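Local coordinates for protein cellulosomal scaffoldin (Bacteroides cellulosolvens, PDB 1TYJ) that forms a type-II cohesin module of a cellulosomal scaffoldin, which probably binds a type-II dockerin module during assembly of the cellulosome, at residues K38-I50 with T114-L128. Sequence-based numbering, arbitrary orientation.
Sequences KYNTTYLQPWDTI and TFKVIKEIPAEGIKL
Gln-45 pairs with Lys-116 through two antiparallel backbone hydrogen bonds, Gln-45 N to Lys-116 O at 2.9 Å and Lys-116 N to Gln-45 O at 2.8 Å. Ile-118 N extends the ladder to Tyr-43 O at 2.8 Å, approaching from above the carbonyl plane. The axes of strands 44-48 and 114-117 run at 130°, so the pair is antiparallel but strongly twisted.

On the Gln-45 side of the sheet, Lys-116 lies over one face of the Trp-47 indole. Its CE stands 3.6 Å from the centroid of the Trp-47 six-membered ring. NZ makes a cation-pi contact there, with a water as second partner. The bend at chi3 (-74°) of Lys-116 lays this end across the ring. Trp-47 NE1 hydrogen-bonds to Asp-52 OD1.

The other side is apolar. Leu-44 spreads its two methyls: CD2 meets Phe-115 CB at 3.8 Å, while CD1 meets Leu-128 CD1 at 3.7 Å. Phe-115 CE2 comes over one face of the Tyr-39 ring, the planes inclined at 53°.

Tyr-43 packs against the loop 118-125 and the start of strand 126-131. Its CB touches Ile-121 CD1 and Ile-126 CD1, and Pro-122 CD makes an off-centre CH-pi contact with the ring. Replacing Tyr-43 by alanine removes the ring, which is likely to leave a gap beside Pro-122 and both isoleucine methyls less covered.

Strand 44-48 pairs in one sheet; strand 126-131, with Leu-128 at its break, belongs to the other. Leu-44, Phe-115 and Leu-128 pack between them near one end, consistent with the core of a cohesin beta sandwich.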
ATOM      1  N   LYS A  38       1.588   9.154  -0.918  1.00 17.13           N
ATOM      2  CA  LYS A  38       1.050  10.481  -1.221  1.00 17.53           C
ATOM      3  C   LYS A  38       0.265  10.391  -2.517  1.00 17.45           C
ATOM      4  O   LYS A  38       0.636   9.656  -3.432  1.00 18.73           O
ATOM      5  CB  LYS A  38       2.225  11.472  -1.321  1.00 18.65           C
ATOM      6  CG  LYS A  38       1.881  12.859  -1.771  0.50 19.10           C
ATOM      7  CD  LYS A  38       1.823  13.778  -0.580  0.50 22.23           C
ATOM      8  CE  LYS A  38       1.063  15.045  -0.896  0.50 22.41           C
ATOM      9  NZ  LYS A  38      -0.309  14.811  -1.413  0.50 16.99           N
ATOM     10  N   TYR A  39      -0.847  11.108  -2.597  1.00 17.28           N
ATOM     11  CA  TYR A  39      -1.595  11.180  -3.841  1.00 16.98           C
ATOM     12  C   TYR A  39      -2.055  12.614  -4.029  1.00 16.95           C
ATOM     13  O   TYR A  39      -1.981  13.434  -3.100  1.00 18.37           O
ATOM     14  CB  TYR A  39      -2.800  10.190  -3.828  1.00 16.09           C
ATOM     15  CG  TYR A  39      -3.837  10.551  -2.757  1.00 17.09           C
ATOM     16  CD1 TYR A  39      -4.958  11.311  -3.096  1.00 18.38           C
ATOM     17  CD2 TYR A  39      -3.683  10.133  -1.404  1.00 16.54           C
ATOM     18  CE1 TYR A  39      -5.899  11.701  -2.135  1.00 15.74           C
ATOM     19  CE2 TYR A  39      -4.571  10.527  -0.448  1.00 17.64           C
ATOM     20  CZ  TYR A  39      -5.699  11.286  -0.816  1.00 17.50           C
ATOM     21  OH  TYR A  39      -6.604  11.665   0.131  1.00 17.86           O
ATOM     22  N   ASN A  40      -2.509  12.918  -5.239  1.00 17.19           N
ATOM     23  CA  ASN A  40      -2.924  14.278  -5.566  1.00 18.26           C
ATOM     24  C   ASN A  40      -4.410  14.489  -5.291  1.00 18.10           C
ATOM     25  O   ASN A  40      -5.247  13.978  -6.021  1.00 18.62           O
ATOM     26  CB  ASN A  40      -2.597  14.597  -7.028  1.00 18.49           C
ATOM     27  CG  ASN A  40      -2.813  16.056  -7.359  1.00 17.98           C
ATOM     28  OD1 ASN A  40      -3.621  16.744  -6.713  1.00 21.14           O
ATOM     29  ND2 ASN A  40      -2.040  16.573  -8.348  1.00 23.16           N
ATOM     30  N   THR A  41      -4.725  15.262  -4.238  1.00 18.63           N
ATOM     31  CA  THR A  41      -6.124  15.481  -3.832  1.00 19.15           C
ATOM     32  C   THR A  41      -6.966  16.282  -4.838  1.00 19.55           C
ATOM     33  O   THR A  41      -8.191  16.321  -4.730  1.00 19.94           O
ATOM     34  CB  THR A  41      -6.221  16.208  -2.459  1.00 19.04           C
ATOM     35  OG1 THR A  41      -5.663  17.522  -2.572  1.00 22.16           O
ATOM     36  CG2 THR A  41      -5.507  15.433  -1.361  1.00 20.36           C
ATOM     37  N   THR A  42      -6.325  16.921  -5.811  1.00 19.35           N
ATOM     38  CA  THR A  42      -7.054  17.621  -6.873  1.00 19.92           C
ATOM     39  C   THR A  42      -7.789  16.625  -7.773  1.00 18.94           C
ATOM     40  O   THR A  42      -8.885  16.918  -8.251  1.00 20.10           O
ATOM     41  CB  THR A  42      -6.074  18.465  -7.696  1.00 19.98           C
ATOM     42  OG1 THR A  42      -5.480  19.434  -6.827  1.00 22.37           O
ATOM     43  CG2 THR A  42      -6.756  19.184  -8.885  1.00 21.27           C
ATOM     44  N   TYR A  43      -7.204  15.442  -7.992  1.00 17.72           N
ATOM     45  CA  TYR A  43      -7.734  14.515  -8.992  1.00 17.39           C
ATOM     46  C   TYR A  43      -8.336  13.254  -8.435  1.00 17.09           C
ATOM     47  O   TYR A  43      -9.134  12.617  -9.116  1.00 17.07           O
ATOM     48  CB  TYR A  43      -6.645  14.122 -10.002  1.00 17.30           C
ATOM     49  CG  TYR A  43      -6.110  15.338 -10.734  1.00 17.78           C
ATOM     50  CD1 TYR A  43      -4.893  15.926 -10.365  1.00 18.58           C
ATOM     51  CD2 TYR A  43      -6.857  15.917 -11.773  1.00 18.42           C
ATOM     52  CE1 TYR A  43      -4.414  17.073 -11.043  1.00 21.32           C
ATOM     53  CE2 TYR A  43      -6.394  17.045 -12.431  1.00 20.15           C
ATOM     54  CZ  TYR A  43      -5.183  17.613 -12.060  1.00 18.32           C
ATOM     55  OH  TYR A  43      -4.733  18.729 -12.730  1.00 23.43           O
ATOM     56  N   LEU A  44      -7.914  12.871  -7.227  1.00 16.64           N
ATOM     57  CA  LEU A  44      -8.214  11.527  -6.693  1.00 16.61           C
ATOM     58  C   LEU A  44      -8.764  11.581  -5.275  1.00 17.18           C
ATOM     59  O   LEU A  44      -8.309  12.373  -4.440  1.00 17.21           O
ATOM     60  CB  LEU A  44      -6.925  10.668  -6.679  1.00 16.86           C
ATOM     61  CG  LEU A  44      -6.357  10.393  -8.077  1.00 15.53           C
ATOM     62  CD1 LEU A  44      -4.979   9.831  -7.907  1.00 18.24           C
ATOM     63  CD2 LEU A  44      -7.244   9.369  -8.858  1.00 16.70           C
ATOM     64  N   GLN A  45      -9.698  10.676  -5.011  1.00 17.46           N
ATOM     65  CA  GLN A  45     -10.301  10.507  -3.692  1.00 17.27           C
ATOM     66  C   GLN A  45     -10.282   9.029  -3.295  1.00 16.81           C
ATOM     67  O   GLN A  45     -10.978   8.195  -3.909  1.00 16.17           O
ATOM     68  CB  GLN A  45     -11.733  11.043  -3.729  1.00 17.84           C
ATOM     69  CG  GLN A  45     -12.456  10.922  -2.391  1.00 21.35           C
ATOM     70  CD  GLN A  45     -13.851  11.498  -2.433  1.00 29.02           C
ATOM     71  OE1 GLN A  45     -14.189  12.343  -1.616  1.00 35.48           O
ATOM     72  NE2 GLN A  45     -14.667  11.025  -3.359  1.00 27.93           N
ATOM     73  N   PRO A  46      -9.484   8.672  -2.257  1.00 16.58           N
ATOM     74  CA  PRO A  46      -9.460   7.262  -1.853  1.00 16.16           C
ATOM     75  C   PRO A  46     -10.875   6.767  -1.523  1.00 16.08           C
ATOM     76  O   PRO A  46     -11.628   7.469  -0.845  1.00 16.47           O
ATOM     77  CB  PRO A  46      -8.568   7.261  -0.596  1.00 16.98           C
ATOM     78  CG  PRO A  46      -7.663   8.511  -0.782  1.00 16.74           C
ATOM     79  CD  PRO A  46      -8.597   9.518  -1.429  1.00 16.61           C
ATOM     80  N   TRP A  47     -11.193   5.547  -1.963  1.00 15.87           N
ATOM     81  CA  TRP A  47     -12.572   5.054  -1.978  1.00 17.23           C
ATOM     82  C   TRP A  47     -12.652   3.681  -1.388  1.00 18.33           C
ATOM     83  O   TRP A  47     -11.953   2.770  -1.820  1.00 17.87           O
ATOM     84  CB  TRP A  47     -13.091   5.030  -3.425  1.00 17.94           C
ATOM     85  CG  TRP A  47     -14.597   4.959  -3.436  1.00 18.92           C
ATOM     86  CD1 TRP A  47     -15.363   3.852  -3.595  1.00 21.73           C
ATOM     87  CD2 TRP A  47     -15.470   6.054  -3.248  1.00 20.25           C
ATOM     88  NE1 TRP A  47     -16.690   4.202  -3.530  1.00 21.13           N
ATOM     89  CE2 TRP A  47     -16.787   5.553  -3.318  1.00 21.07           C
ATOM     90  CE3 TRP A  47     -15.270   7.424  -3.050  1.00 20.95           C
ATOM     91  CZ2 TRP A  47     -17.915   6.376  -3.172  1.00 21.67           C
ATOM     92  CZ3 TRP A  47     -16.393   8.254  -2.888  1.00 22.21           C
ATOM     93  CH2 TRP A  47     -17.702   7.717  -2.961  1.00 21.21           C
ATOM     94  N   ASP A  48     -13.521   3.554  -0.384  1.00 19.14           N
ATOM     95  CA  ASP A  48     -13.771   2.273   0.265  1.00 22.42           C
ATOM     96  C   ASP A  48     -14.789   1.494  -0.557  1.00 23.85           C
ATOM     97  O   ASP A  48     -15.966   1.870  -0.621  1.00 23.72           O
ATOM     98  CB  ASP A  48     -14.289   2.548   1.672  1.00 23.14           C
ATOM     99  CG  ASP A  48     -14.626   1.286   2.441  1.00 26.12           C
ATOM    100  OD1 ASP A  48     -14.697   1.415   3.678  1.00 28.17           O
ATOM    101  OD2 ASP A  48     -14.831   0.204   1.834  1.00 27.88           O
ATOM    102  N   THR A  49     -14.327   0.418  -1.191  1.00 26.02           N
ATOM    103  CA  THR A  49     -15.170  -0.334  -2.137  1.00 29.15           C
ATOM    104  C   THR A  49     -16.124  -1.293  -1.433  1.00 29.83           C
ATOM    105  O   THR A  49     -17.101  -1.759  -2.041  1.00 30.43           O
ATOM    106  CB  THR A  49     -14.322  -1.137  -3.155  1.00 29.52           C
ATOM    107  OG1 THR A  49     -13.335  -1.883  -2.437  1.00 33.63           O
ATOM    108  CG2 THR A  49     -13.645  -0.176  -4.148  1.00 32.04           C
ATOM    109  N   ILE A  50     -15.854  -1.594  -0.172  1.00 30.93           N
ATOM    110  CA  ILE A  50     -16.780  -2.495   0.548  1.00 31.95           C
ATOM    111  C   ILE A  50     -17.999  -1.703   1.030  1.00 32.23           C
ATOM    112  O   ILE A  50     -19.155  -2.096   0.784  1.00 33.09           O
ATOM    113  CB  ILE A  50     -16.100  -3.245   1.707  1.00 32.59           C
ATOM    114  CG1 ILE A  50     -15.001  -4.160   1.157  1.00 33.10           C
ATOM    115  CG2 ILE A  50     -17.144  -4.097   2.452  1.00 32.27           C
ATOM    116  CD1 ILE A  50     -14.254  -4.960   2.224  1.00 33.18           C
ATOM    117  N   THR A 114      -8.124   1.763  -3.758  1.00 16.58           N
ATOM    118  CA  THR A 114      -8.919   2.271  -4.876  1.00 16.13           C
ATOM    119  C   THR A 114      -9.128   3.761  -4.671  1.00 16.16           C
ATOM    120  O   THR A 114      -9.354   4.224  -3.533  1.00 16.41           O
ATOM    121  CB  THR A 114     -10.296   1.539  -4.921  1.00 16.74           C
ATOM    122  OG1 THR A 114     -10.076   0.128  -5.086  1.00 17.27           O
ATOM    123  CG2 THR A 114     -11.196   2.025  -6.066  1.00 17.55           C
ATOM    124  N   PHE A 115      -9.071   4.504  -5.788  1.00 15.70           N
ATOM    125  CA  PHE A 115      -9.340   5.932  -5.829  1.00 16.82           C
ATOM    126  C   PHE A 115     -10.485   6.204  -6.802  1.00 17.12           C
ATOM    127  O   PHE A 115     -10.572   5.549  -7.852  1.00 18.05           O
ATOM    128  CB  PHE A 115      -8.122   6.682  -6.368  1.00 16.58           C
ATOM    129  CG  PHE A 115      -6.875   6.517  -5.554  1.00 16.88           C
ATOM    130  CD1 PHE A 115      -5.976   5.481  -5.811  1.00 16.85           C
ATOM    131  CD2 PHE A 115      -6.548   7.455  -4.567  1.00 16.25           C
ATOM    132  CE1 PHE A 115      -4.775   5.360  -5.057  1.00 16.59           C
ATOM    133  CE2 PHE A 115      -5.379   7.327  -3.824  1.00 16.23           C
ATOM    134  CZ  PHE A 115      -4.491   6.293  -4.082  1.00 16.64           C
ATOM    135  N   LYS A 116     -11.374   7.129  -6.443  1.00 16.38           N
ATOM    136  CA  LYS A 116     -12.353   7.644  -7.391  1.00 16.46           C
ATOM    137  C   LYS A 116     -11.729   8.866  -8.044  1.00 16.97           C
ATOM    138  O   LYS A 116     -11.128   9.715  -7.376  1.00 16.53           O
ATOM    139  CB  LYS A 116     -13.703   7.974  -6.713  1.00 17.03           C
ATOM    140  CG  LYS A 116     -14.715   8.668  -7.645  0.50 13.51           C
ATOM    141  CD  LYS A 116     -15.957   9.176  -6.910  0.50 15.64           C
ATOM    142  CE  LYS A 116     -16.886   8.042  -6.531  0.50 17.05           C
ATOM    143  NZ  LYS A 116     -18.214   8.580  -6.033  0.50 17.04           N
ATOM    144  N   VAL A 117     -11.867   8.945  -9.359  1.00 16.91           N
ATOM    145  CA  VAL A 117     -11.372  10.111 -10.099  1.00 17.87           C
ATOM    146  C   VAL A 117     -12.391  11.237  -9.979  1.00 18.91           C
ATOM    147  O   VAL A 117     -13.553  11.064 -10.367  1.00 20.23           O
ATOM    148  CB  VAL A 117     -11.143   9.748 -11.577  1.00 18.22           C
ATOM    149  CG1 VAL A 117     -10.690  10.983 -12.341  1.00 17.79           C
ATOM    150  CG2 VAL A 117     -10.147   8.565 -11.671  1.00 18.95           C
ATOM    151  N   ILE A 118     -11.938  12.360  -9.427  1.00 19.31           N
ATOM    152  CA  ILE A 118     -12.829  13.513  -9.131  1.00 19.76           C
ATOM    153  C   ILE A 118     -12.632  14.757  -9.999  1.00 20.11           C
ATOM    154  O   ILE A 118     -13.400  15.708  -9.880  1.00 20.82           O
ATOM    155  CB  ILE A 118     -12.811  13.902  -7.633  1.00 20.38           C
ATOM    156  CG1 ILE A 118     -11.399  14.321  -7.202  1.00 21.02           C
ATOM    157  CG2 ILE A 118     -13.334  12.723  -6.814  1.00 20.87           C
ATOM    158  CD1 ILE A 118     -11.347  15.209  -5.962  1.00 23.53           C
ATOM    159  N   LYS A 119     -11.616  14.732 -10.869  1.00 19.59           N
ATOM    160  CA  LYS A 119     -11.419  15.803 -11.833  1.00 19.81           C
ATOM    161  C   LYS A 119     -10.734  15.201 -13.034  1.00 19.87           C
ATOM    162  O   LYS A 119      -9.928  14.285 -12.868  1.00 20.31           O
ATOM    163  CB  LYS A 119     -10.544  16.904 -11.247  1.00 19.68           C
ATOM    164  CG  LYS A 119     -10.383  18.148 -12.123  1.00 22.48           C
ATOM    165  CD  LYS A 119      -9.607  19.171 -11.344  1.00 24.95           C
ATOM    166  CE  LYS A 119      -9.165  20.339 -12.195  1.00 29.22           C
ATOM    167  NZ  LYS A 119     -10.301  21.196 -12.392  1.00 32.72           N
ATOM    168  N   GLU A 120     -11.040  15.707 -14.234  1.00 20.43           N
ATOM    169  CA  GLU A 120     -10.410  15.216 -15.456  1.00 21.99           C
ATOM    170  C   GLU A 120      -8.875  15.188 -15.364  1.00 20.16           C
ATOM    171  O   GLU A 120      -8.236  16.183 -15.010  1.00 20.32           O
ATOM    172  CB  GLU A 120     -10.870  16.055 -16.647  1.00 22.20           C
ATOM    173  CG  GLU A 120     -10.323  15.562 -17.999  1.00 25.81           C
ATOM    174  CD  GLU A 120     -10.734  16.446 -19.167  1.00 27.51           C
ATOM    175  OE1 GLU A 120     -11.807  17.097 -19.107  1.00 35.02           O
ATOM    176  OE2 GLU A 120      -9.985  16.479 -20.168  1.00 35.90           O
ATOM    177  N   ILE A 121      -8.303  14.024 -15.661  1.00 19.11           N
ATOM    178  CA  ILE A 121      -6.824  13.892 -15.640  1.00 19.40           C
ATOM    179  C   ILE A 121      -6.234  14.644 -16.832  1.00 20.32           C
ATOM    180  O   ILE A 121      -6.732  14.528 -17.944  1.00 20.13           O
ATOM    181  CB  ILE A 121      -6.401  12.401 -15.711  1.00 19.83           C
ATOM    182  CG1 ILE A 121      -7.133  11.562 -14.635  1.00 19.89           C
ATOM    183  CG2 ILE A 121      -4.853  12.247 -15.660  1.00 19.17           C
ATOM    184  CD1 ILE A 121      -6.961  12.076 -13.185  1.00 21.72           C
ATOM    185  N   PRO A 122      -5.155  15.413 -16.595  1.00 20.55           N
ATOM    186  CA  PRO A 122      -4.480  16.145 -17.687  1.00 22.09           C
ATOM    187  C   PRO A 122      -3.947  15.161 -18.739  1.00 22.26           C
ATOM    188  O   PRO A 122      -3.590  14.029 -18.400  1.00 22.42           O
ATOM    189  CB  PRO A 122      -3.302  16.798 -16.982  1.00 22.89           C
ATOM    190  CG  PRO A 122      -3.587  16.733 -15.516  1.00 24.02           C
ATOM    191  CD  PRO A 122      -4.519  15.602 -15.282  1.00 21.78           C
ATOM    192  N   ALA A 123      -3.856  15.594 -20.003  1.00 21.68           N
ATOM    193  CA  ALA A 123      -3.410  14.718 -21.111  1.00 21.95           C
ATOM    194  C   ALA A 123      -2.063  14.041 -20.846  1.00 20.31           C
ATOM    195  O   ALA A 123      -1.887  12.899 -21.246  1.00 21.84           O
ATOM    196  CB  ALA A 123      -3.342  15.493 -22.441  1.00 21.88           C
ATOM    197  N   GLU A 124      -1.153  14.716 -20.149  1.00 20.68           N
ATOM    198  CA  GLU A 124       0.180  14.128 -19.895  1.00 21.00           C
ATOM    199  C   GLU A 124       0.158  13.035 -18.799  1.00 20.52           C
ATOM    200  O   GLU A 124       1.197  12.379 -18.544  1.00 19.62           O
ATOM    201  CB  GLU A 124       1.199  15.203 -19.500  1.00 20.88           C
ATOM    202  CG  GLU A 124       0.930  15.886 -18.135  1.00 23.44           C
ATOM    203  CD  GLU A 124       0.011  17.103 -18.234  1.00 28.67           C
ATOM    204  OE1 GLU A 124       0.002  17.856 -17.248  1.00 32.71           O
ATOM    205  OE2 GLU A 124      -0.697  17.305 -19.262  1.00 29.66           O
ATOM    206  N   GLY A 125      -1.023  12.840 -18.182  1.00 19.50           N
ATOM    207  CA  GLY A 125      -1.182  11.900 -17.060  1.00 19.30           C
ATOM    208  C   GLY A 125      -0.707  12.466 -15.726  1.00 19.92           C
ATOM    209  O   GLY A 125      -0.095  13.548 -15.648  1.00 18.37           O
ATOM    210  N   ILE A 126      -1.028  11.744 -14.653  1.00 19.13           N
ATOM    211  CA  ILE A 126      -0.450  11.992 -13.352  1.00 19.23           C
ATOM    212  C   ILE A 126      -0.006  10.663 -12.757  1.00 17.70           C
ATOM    213  O   ILE A 126      -0.550   9.608 -13.087  1.00 18.48           O
ATOM    214  CB  ILE A 126      -1.461  12.659 -12.372  1.00 18.53           C
ATOM    215  CG1 ILE A 126      -2.646  11.729 -12.064  1.00 19.27           C
ATOM    216  CG2 ILE A 126      -1.998  13.984 -12.940  1.00 19.82           C
ATOM    217  CD1 ILE A 126      -3.550  12.235 -10.892  1.00 20.85           C
ATOM    218  N   LYS A 127       1.019  10.714 -11.917  1.00 17.56           N
ATOM    219  CA  LYS A 127       1.423   9.555 -11.116  1.00 17.10           C
ATOM    220  C   LYS A 127       0.206   9.155 -10.273  1.00 16.68           C
ATOM    221  O   LYS A 127      -0.422  10.003  -9.637  1.00 17.97           O
ATOM    222  CB  LYS A 127       2.607   9.932 -10.224  1.00 16.65           C
ATOM    223  CG  LYS A 127       3.916  10.118 -10.989  1.00 20.48           C
ATOM    224  CD  LYS A 127       4.925  10.772 -10.022  1.00 24.48           C
ATOM    225  CE  LYS A 127       6.312  10.927 -10.644  1.00 28.28           C
ATOM    226  NZ  LYS A 127       7.266  11.473  -9.612  1.00 30.00           N
ATOM    227  N   LEU A 128      -0.131   7.876 -10.242  1.00 15.80           N
ATOM    228  CA  LEU A 128      -1.311   7.525  -9.422  1.00 16.11           C
ATOM    229  C   LEU A 128      -1.056   7.815  -7.929  1.00 16.88           C
ATOM    230  O   LEU A 128      -1.948   8.312  -7.196  1.00 18.27           O
ATOM    231  CB  LEU A 128      -1.677   6.061  -9.623  1.00 17.43           C
ATOM    232  CG  LEU A 128      -2.912   5.588  -8.831  1.00 17.21           C
ATOM    233  CD1 LEU A 128      -4.133   6.487  -9.128  1.00 19.18           C
ATOM    234  CD2 LEU A 128      -3.236   4.122  -9.173  1.00 16.85           C
TER
HETATM  235  O   HOH W   1      -1.892  11.072  -7.173  1.00 21.11           O
HETATM  236  O   HOH W   2     -17.876  10.927  -4.655  1.00 45.27           O
HETATM  237  O   HOH W   3      -9.639   1.200  -1.289  1.00 19.88           O